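PDB 4NIM: versicolorin reductase from Brucella melitensis, which probably catalyses NAD(P)(H)-dependent reduction of a carbonyl group or oxidation of an alcohol. Local coordinates for residues R178-A181 with Y182-L185. Numbering follows the deposited sequence.
Sequences RNVA and YSVL
Val180 O receives two donors at the C-terminal end of helix 164-183, one from Ser183 and one from Val184, the first residue beyond it. Ser183 OG donates to it at 2.7 Å, lying in the carbonyl plane on a lone pair with a C=O...OG angle of 119°. The second donor, Val184 N, stands 3.1 Å from Val180 O and almost in line with the C=O bond (172°), so the hydroxyl comes in at the flank of an acceptor already used by the backbone. A chi1 of 65° swings the Ser183 hydroxyl back over the preceding turn. The same hydroxyl accepts from a water at 2.8 Å from OG, and that water also donates to Asn179 OD1, linking the two polar side chains over the exposed face.

Backbone bonds from Tyr182 N to Arg178 O and from Ser183 N to Asn179 O, each 3.0 Å, continue the alpha-helical pattern up to Val184, where helical angles end. Val180 CG1 loosely approaches Val184 CG2 at 4.4 Å; Val180, partly exposed, leans on Ile132 and Ile136 of helix 114-142, and buried Val184 packs on Ile189. This places the turn at the exit of the helix in the Rossmann-type beta-alpha-beta unit, before strand 190-196. Chemically, the serine satisfies its hydroxyl within the helix and through water, while the valines make apolar contacts with neighbouring elements.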
# COMPACT_ATOMS: atom_id res chain seq x y z
N ARG A 178 -1.91 8.81 9.87
CA ARG A 178 -1.56 9.46 11.13
C ARG A 178 -2.53 9.09 12.22
O ARG A 178 -2.15 8.83 13.35
CB ARG A 178 -1.47 10.96 10.99
CG ARG A 178 -0.32 11.42 10.08
CD ARG A 178 -0.16 12.87 10.36
NE ARG A 178 0.93 13.52 9.67
CZ ARG A 178 0.82 14.24 8.56
NH1 ARG A 178 -0.37 14.39 7.94
NH2 ARG A 178 1.95 14.78 8.08
N ASN A 179 -3.82 9.05 11.88
CA ASN A 179 -4.86 8.72 12.89
C ASN A 179 -4.64 7.33 13.45
O ASN A 179 -4.66 7.10 14.67
CB ASN A 179 -6.26 8.84 12.26
CG ASN A 179 -7.36 8.61 13.27
OD1 ASN A 179 -7.63 7.48 13.62
ND2 ASN A 179 -8.03 9.71 13.69
N VAL A 180 -4.45 6.38 12.57
CA VAL A 180 -4.26 4.98 13.00
C VAL A 180 -2.97 4.87 13.79
O VAL A 180 -2.99 4.35 14.90
CB VAL A 180 -4.37 3.99 11.84
CG1 VAL A 180 -4.14 2.58 12.33
CG2 VAL A 180 -5.75 4.09 11.17
N ALA A 181 -1.87 5.41 13.26
CA ALA A 181 -0.59 5.35 13.99
C ALA A 181 -0.75 5.83 15.41
O ALA A 181 -0.27 5.20 16.35
CB ALA A 181 0.49 6.14 13.31
N TYR A 182 -1.40 6.99 15.58
CA TYR A 182 -1.61 7.56 16.91
C TYR A 182 -2.42 6.59 17.79
O TYR A 182 -2.04 6.30 18.96
CB TYR A 182 -2.32 8.94 16.81
CG TYR A 182 -2.55 9.49 18.18
CD1 TYR A 182 -1.57 10.19 18.84
CD2 TYR A 182 -3.72 9.20 18.86
CE1 TYR A 182 -1.73 10.60 20.13
CE2 TYR A 182 -3.90 9.60 20.15
CZ TYR A 182 -2.90 10.30 20.78
OH TYR A 182 -3.09 10.74 22.06
N SER A 183 -3.51 6.06 17.24
CA SER A 183 -4.42 5.25 18.04
C SER A 183 -3.77 3.98 18.59
O SER A 183 -4.10 3.51 19.69
CB SER A 183 -5.66 4.88 17.23
OG SER A 183 -5.34 4.05 16.13
N VAL A 184 -2.84 3.42 17.84
CA VAL A 184 -2.14 2.18 18.29
C VAL A 184 -0.70 2.32 18.74
O VAL A 184 0.08 1.32 18.82
CB VAL A 184 -2.27 1.07 17.22
CG1 VAL A 184 -3.72 0.63 17.11
CG2 VAL A 184 -1.74 1.55 15.88
N LEU A 185 -0.36 3.52 19.14
CA LEU A 185 0.98 3.83 19.68
C LEU A 185 1.39 2.90 20.80
O LEU A 185 2.47 2.33 20.74
CB LEU A 185 1.06 5.30 20.16
CG LEU A 185 1.52 6.35 19.15
CD1 LEU A 185 1.29 7.79 19.63
CD2 LEU A 185 2.97 6.14 18.81
O HOH W 1 -7.36 4.84 14.43